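Local coordinates for uncharacterized conserved protein YiiM (Geobacillus stearothermophilus, PDB 5YHH) that probably confers resistance to hydroxylaminopurine as a MOSC-domain oxidoreductase, with a putative catalytic site that binds the molybdenum cofactor, at residues A114-S119 / F151-E156; K63-Y68 / E91-L96. All blocks are in the same frame, centred on the assembly; numbering follows the deposited sequence.

Interaction 1: A114-S119 / F151-E156; sequences ALVQVS and FRVLQE
L115 O takes two backbone donors from the facing segment, L154 N at 2.8 Å and Q155 N at 3.1 Å. The second bond is nearly straight (169° at the hydrogen), the first distinctly bent (134°). With L115 N bonded in turn to Q155 O, L154 and Q155 both face L115, a classic beta bulge that shifts the register by one where strand 149-153 runs antiparallel to strand 114-121 in the mixed sheet of the MOSC domain. Beyond it, Q117 and R152 form a regular hydrogen-bonded pair through both backbone N-H groups. Their side chains lie side by side; R152 NH1 reaches Q117 OE1 (2.9 Å) from well above the amide plane, and the amide and guanidinium planes stand 84° apart. S119 CB covers one guanidinium face near its rim, 3.5 Å above the plane. D62 forms a salt bridge with R152 NH2, and A202 O accepts a bond from NH1. On the opposite face of the sheet, V116 CG2 lies over the F151 ring, 4.1 Å from its centroid. This methyl sits between the backbone N and carbonyl carbon of V116, with CG1 anti to that carbon. V118 CG2 approaches F151 CE1 obliquely at 3.6 Å.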
loop_
_atom_site.group_PDB
_atom_site.type_symbol
_atom_site.label_atom_id
_atom_site.label_comp_id
_atom_site.label_asym_id
_atom_site.label_seq_id
_atom_site.Cartn_x
_atom_site.Cartn_y
_atom_site.Cartn_z
ATOM N N ALA A 114 -1.745 17.517 -2.209
ATOM C CA ALA A 114 -2.566 16.571 -1.438
ATOM C C ALA A 114 -1.967 16.221 -0.053
ATOM O O ALA A 114 -0.773 16.366 0.165
ATOM C CB ALA A 114 -2.794 15.266 -2.268
ATOM N N LEU A 115 -2.811 15.729 0.857
ATOM C CA LEU A 115 -2.371 15.164 2.145
ATOM C C LEU A 115 -2.923 13.764 2.256
ATOM O O LEU A 115 -4.135 13.555 2.088
ATOM C CB LEU A 115 -2.924 15.911 3.340
ATOM C CG LEU A 115 -2.105 16.943 4.071
ATOM C CD1 LEU A 115 -3.078 17.748 4.963
ATOM C CD2 LEU A 115 -0.978 16.285 4.870
ATOM N N VAL A 116 -2.046 12.831 2.592
ATOM C CA VAL A 116 -2.393 11.423 2.652
ATOM C C VAL A 116 -1.906 10.798 3.963
ATOM O O VAL A 116 -0.978 11.296 4.595
ATOM C CB VAL A 116 -1.856 10.655 1.442
ATOM C CG1 VAL A 116 -2.503 11.144 0.138
ATOM C CG2 VAL A 116 -0.314 10.716 1.354
ATOM N N GLN A 117 -2.579 9.726 4.378
ATOM C CA GLN A 117 -2.279 9.050 5.633
ATOM C C GLN A 117 -2.243 7.554 5.397
ATOM O O GLN A 117 -3.158 7.007 4.777
ATOM C CB GLN A 117 -3.352 9.329 6.689
ATOM C CG GLN A 117 -3.018 8.783 8.093
ATOM C CD GLN A 117 -4.055 9.139 9.138
ATOM O OE1 GLN A 117 -5.263 8.937 8.937
ATOM N NE2 GLN A 117 -3.594 9.657 10.280
ATOM N N VAL A 118 -1.236 6.901 5.970
ATOM C CA VAL A 118 -1.106 5.434 5.900
ATOM C C VAL A 118 -2.215 4.784 6.702
ATOM O O VAL A 118 -2.433 5.140 7.861
ATOM C CB VAL A 118 0.291 4.967 6.417
ATOM C CG1 VAL A 118 0.423 3.436 6.380
ATOM C CG2 VAL A 118 1.412 5.614 5.591
ATOM N N SER A 119 -2.914 3.851 6.074
ATOM C CA SER A 119 -4.111 3.218 6.641
ATOM C C SER A 119 -4.005 1.730 6.948
ATOM O O SER A 119 -4.664 1.242 7.865
ATOM C CB SER A 119 -5.277 3.401 5.681
ATOM O OG SER A 119 -5.041 2.774 4.436
ATOM N N PHE A 151 -2.732 4.304 1.383
ATOM C CA PHE A 151 -3.074 5.585 1.994
ATOM C C PHE A 151 -4.552 5.905 1.797
ATOM O O PHE A 151 -5.152 5.601 0.751
ATOM C CB PHE A 151 -2.347 6.739 1.287
ATOM C CG PHE A 151 -0.852 6.684 1.325
ATOM C CD1 PHE A 151 -0.144 7.228 2.385
ATOM C CD2 PHE A 151 -0.140 6.177 0.243
ATOM C CE1 PHE A 151 1.259 7.226 2.385
ATOM C CE2 PHE A 151 1.245 6.178 0.234
ATOM C CZ PHE A 151 1.946 6.695 1.305
ATOM N N ARG A 152 -5.113 6.590 2.787
ATOM C CA ARG A 152 -6.351 7.351 2.629
ATOM C C ARG A 152 -5.975 8.797 2.289
ATOM O O ARG A 152 -4.859 9.261 2.587
ATOM C CB ARG A 152 -7.201 7.283 3.912
ATOM C CG ARG A 152 -6.581 7.947 5.154
ATOM C CD ARG A 152 -7.626 8.065 6.293
ATOM N NE ARG A 152 -8.080 6.730 6.710
ATOM C CZ ARG A 152 -7.425 5.917 7.539
ATOM N NH1 ARG A 152 -6.305 6.301 8.129
ATOM N NH2 ARG A 152 -7.928 4.729 7.821
ATOM N N VAL A 153 -6.895 9.512 1.656
ATOM C CA VAL A 153 -6.657 10.889 1.298
ATOM C C VAL A 153 -7.342 11.792 2.318
ATOM O O VAL A 153 -8.582 11.778 2.431
ATOM C CB VAL A 153 -7.181 11.165 -0.108
ATOM C CG1 VAL A 153 -7.062 12.661 -0.420
ATOM C CG2 VAL A 153 -6.424 10.250 -1.120
ATOM N N LEU A 154 -6.527 12.547 3.059
ATOM C CA LEU A 154 -7.016 13.519 4.047
ATOM C C LEU A 154 -7.431 14.820 3.405
ATOM O O LEU A 154 -8.415 15.449 3.833
ATOM C CB LEU A 154 -5.949 13.806 5.125
ATOM C CG LEU A 154 -5.478 12.577 5.921
ATOM C CD1 LEU A 154 -4.421 12.977 6.971
ATOM C CD2 LEU A 154 -6.655 11.813 6.562
ATOM N N GLN A 155 -6.661 15.261 2.409
ATOM C CA GLN A 155 -7.013 16.452 1.634
ATOM C C GLN A 155 -6.713 16.161 0.154
ATOM O O GLN A 155 -5.623 15.709 -0.221
ATOM C CB GLN A 155 -6.323 17.737 2.162
ATOM C CG GLN A 155 -5.998 18.802 1.037
ATOM C CD GLN A 155 -5.195 20.044 1.489
ATOM O OE1 GLN A 155 -5.695 20.867 2.248
ATOM N NE2 GLN A 155 -3.960 20.192 0.979
ATOM N N GLU A 156 -7.735 16.346 -0.674
ATOM C CA GLU A 156 -7.630 16.137 -2.121
ATOM C C GLU A 156 -6.630 17.116 -2.709
ATOM O O GLU A 156 -6.441 18.206 -2.182
ATOM C CB GLU A 156 -9.012 16.361 -2.782
ATOM C CG GLU A 156 -9.966 15.266 -2.475
ATOM C CD GLU A 156 -11.304 15.381 -3.200
ATOM O OE1 GLU A 156 -11.726 16.515 -3.568
ATOM O OE2 GLU A 156 -11.914 14.301 -3.394
#

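Interaction 2: K63-Y68 / E91-L96; sequences KAICAY and ENWTLL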
loop_
_atom_site.group_PDB
_atom_site.type_symbol
_atom_site.label_atom_id
_atom_site.label_comp_id
_atom_site.label_asym_id
_atom_site.label_seq_id
_atom_site.Cartn_x
_atom_site.Cartn_y
_atom_site.Cartn_z
ATOM N N LYS A 63 -8.640 2.513 1.305
ATOM C CA LYS A 63 -7.783 1.952 0.291
ATOM C C LYS A 63 -7.738 2.856 -0.948
ATOM O O LYS A 63 -7.690 2.380 -2.082
ATOM C CB LYS A 63 -8.265 0.540 -0.056
ATOM C CG LYS A 63 -8.098 -0.486 1.104
ATOM C CD LYS A 63 -8.220 -1.968 0.668
ATOM C CE LYS A 63 -9.547 -2.305 -0.012
ATOM N NZ LYS A 63 -10.620 -2.730 0.951
ATOM N N ALA A 64 -7.709 4.164 -0.732
ATOM C CA ALA A 64 -7.797 5.120 -1.837
ATOM C C ALA A 64 -6.583 5.037 -2.792
ATOM O O ALA A 64 -6.754 5.113 -4.003
ATOM C CB ALA A 64 -7.912 6.503 -1.302
ATOM N N ILE A 65 -5.373 4.909 -2.233
ATOM C CA ILE A 65 -4.126 4.882 -3.017
ATOM C C ILE A 65 -3.317 3.653 -2.586
ATOM O O ILE A 65 -2.957 3.516 -1.420
ATOM C CB ILE A 65 -3.295 6.158 -2.811
ATOM C CG1 ILE A 65 -4.097 7.419 -3.228
ATOM C CG2 ILE A 65 -1.984 6.084 -3.610
ATOM C CD1 ILE A 65 -3.517 8.685 -2.646
ATOM N N CYS A 66 -3.040 2.759 -3.522
ATOM C CA CYS A 66 -2.109 1.647 -3.280
ATOM C C CYS A 66 -0.657 2.045 -3.670
ATOM O O CYS A 66 -0.428 2.542 -4.772
ATOM C CB CYS A 66 -2.602 0.412 -4.076
ATOM S SG CYS A 66 -1.528 -1.013 -3.873
ATOM N N ALA A 67 0.295 1.869 -2.756
ATOM C CA ALA A 67 1.703 2.273 -2.943
ATOM C C ALA A 67 2.627 1.083 -2.820
ATOM O O ALA A 67 2.379 0.173 -2.003
ATOM C CB ALA A 67 2.093 3.325 -1.907
ATOM N N TYR A 68 3.686 1.071 -3.638
ATOM C CA TYR A 68 4.667 -0.023 -3.612
ATOM C C TYR A 68 6.090 0.510 -3.696
ATOM O O TYR A 68 6.373 1.366 -4.527
ATOM C CB TYR A 68 4.422 -1.045 -4.731
ATOM C CG TYR A 68 5.092 -2.332 -4.409
ATOM C CD1 TYR A 68 4.518 -3.226 -3.521
ATOM C CD2 TYR A 68 6.329 -2.630 -4.935
ATOM C CE1 TYR A 68 5.148 -4.388 -3.192
ATOM C CE2 TYR A 68 6.956 -3.798 -4.634
ATOM C CZ TYR A 68 6.376 -4.677 -3.758
ATOM O OH TYR A 68 7.002 -5.848 -3.405
ATOM N N GLU A 91 0.298 -0.963 -8.409
ATOM C CA GLU A 91 0.262 0.185 -7.498
ATOM C C GLU A 91 -0.111 1.494 -8.220
ATOM O O GLU A 91 0.284 1.709 -9.354
ATOM C CB GLU A 91 1.586 0.316 -6.724
ATOM C CG GLU A 91 2.829 0.768 -7.541
ATOM C CD GLU A 91 3.452 -0.221 -8.445
ATOM O OE1 GLU A 91 2.918 -1.357 -8.619
ATOM O OE2 GLU A 91 4.561 0.129 -8.976
ATOM N N ASN A 92 -0.897 2.353 -7.580
ATOM C CA ASN A 92 -1.103 3.728 -8.078
ATOM C C ASN A 92 0.180 4.527 -8.046
ATOM O O ASN A 92 0.491 5.283 -8.995
ATOM C CB ASN A 92 -2.159 4.461 -7.236
ATOM C CG ASN A 92 -3.466 3.738 -7.173
ATOM O OD1 ASN A 92 -3.731 2.940 -6.249
ATOM N ND2 ASN A 92 -4.293 3.961 -8.181
ATOM N N TRP A 93 0.938 4.367 -6.956
ATOM C CA TRP A 93 2.140 5.153 -6.683
ATOM C C TRP A 93 3.313 4.189 -6.459
ATOM O O TRP A 93 3.291 3.378 -5.531
ATOM C CB TRP A 93 1.964 5.967 -5.404
ATOM C CG TRP A 93 1.030 7.131 -5.454
ATOM C CD1 TRP A 93 0.180 7.483 -6.464
ATOM C CD2 TRP A 93 0.793 8.049 -4.385
ATOM N NE1 TRP A 93 -0.563 8.595 -6.087
ATOM C CE2 TRP A 93 -0.183 8.965 -4.823
ATOM C CE3 TRP A 93 1.343 8.200 -3.111
ATOM C CZ2 TRP A 93 -0.637 10.020 -4.014
ATOM C CZ3 TRP A 93 0.915 9.220 -2.320
ATOM C CH2 TRP A 93 -0.076 10.134 -2.771
ATOM N N THR A 94 4.298 4.271 -7.347
ATOM C CA THR A 94 5.560 3.609 -7.165
ATOM C C THR A 94 6.434 4.553 -6.377
ATOM O O THR A 94 6.677 5.687 -6.786
ATOM C CB THR A 94 6.227 3.305 -8.505
ATOM O OG1 THR A 94 5.306 2.586 -9.319
ATOM C CG2 THR A 94 7.494 2.476 -8.260
ATOM N N LEU A 95 6.921 4.082 -5.237
ATOM C CA LEU A 95 7.628 4.946 -4.326
ATOM C C LEU A 95 9.114 4.728 -4.378
ATOM O O LEU A 95 9.606 3.684 -4.833
ATOM C CB LEU A 95 7.128 4.698 -2.911
ATOM C CG LEU A 95 5.659 4.968 -2.582
ATOM C CD1 LEU A 95 5.433 4.931 -1.041
ATOM C CD2 LEU A 95 5.174 6.280 -3.174
ATOM N N LEU A 96 9.837 5.751 -3.943
ATOM C CA LEU A 96 11.274 5.647 -3.673
ATOM C C LEU A 96 11.553 6.221 -2.273
ATOM O O LEU A 96 10.987 7.257 -1.892
ATOM C CB LEU A 96 12.066 6.398 -4.748
ATOM C CG LEU A 96 13.571 6.340 -4.630
ATOM C CD1 LEU A 96 14.085 4.910 -5.025
ATOM C CD2 LEU A 96 14.187 7.437 -5.536
#
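I65 sets its CG2 methyl squarely over the indole of W93: CG2 lies 3.5 Å from the centroid of the five-membered ring and only 10° off the ring normal, a well-centred CH-pi contact. CG2 is anti to the backbone N and CG1 beside it; the extended second torsion of the CG1 branch then carries CD1 to W93 CZ2 of the six-membered ring, again 3.5 Å away. The two branches of one isoleucine thus span both rings of the indole, although the side chains as a whole cross obliquely.

The N92 side chain leaves the backbone toward strand 65-68, and its OD1 accepts C66 N at 2.8 Å with 162° at the hydrogen, so a side-chain oxygen engages a backbone N-H just ahead of the regular parallel pairing. From there the backbone takes over: W93 N bonds to C66 O, Y68 N to W93 O, and L95 N to Y68 O, the last at 2.9 Å and 174°. This alternation across the A67-W93 and Y68-T94 bridges is that of parallel strands.

Beside W93, A67 CB meets L95 CD1 at 3.8 Å. On the Y68 and T94 face, Y68 CB packs against the CG of E91, which precedes strand 93-96 (3.7 Å). The E91 chain bends at chi2, and its OE2 accepts T94 OG1 at 2.6 Å within the same segment, on the anti side of the carboxylate; G87 N is a second donor to OE2. The Y68 hydroxyl bonds to K146 O and W76 NE1.

Strands 65-69 and 93-96 are the parallel strands of a beta-alpha-beta unit whose connection contains helix 71-80; F73 of that helix touches E91 and T94, while strands 149-153 and 8-19 flank the pair within the mixed sheet.

Interactions 1 and 2 lie in one mixed sheet of the MOSC domain, with centres about 12 Å apart. Strands 93-96, 65-69, 149-153 and 114-121 follow one another across it, so the two contacts meet at the middle pair, where F151 N and I65 O are 2.9 Å apart, a probable hydrogen bond. Packing continues the junction: F151 CE2 is 3.7 Å from A67 CB, and the F151 ring meets that of W93 with planes at about 45°. Along the chain, interaction 2 closes before interaction 1 opens. The parallel beta-alpha-beta unit and the later antiparallel pair are thereby joined into continuous sheet and a shared apolar layer.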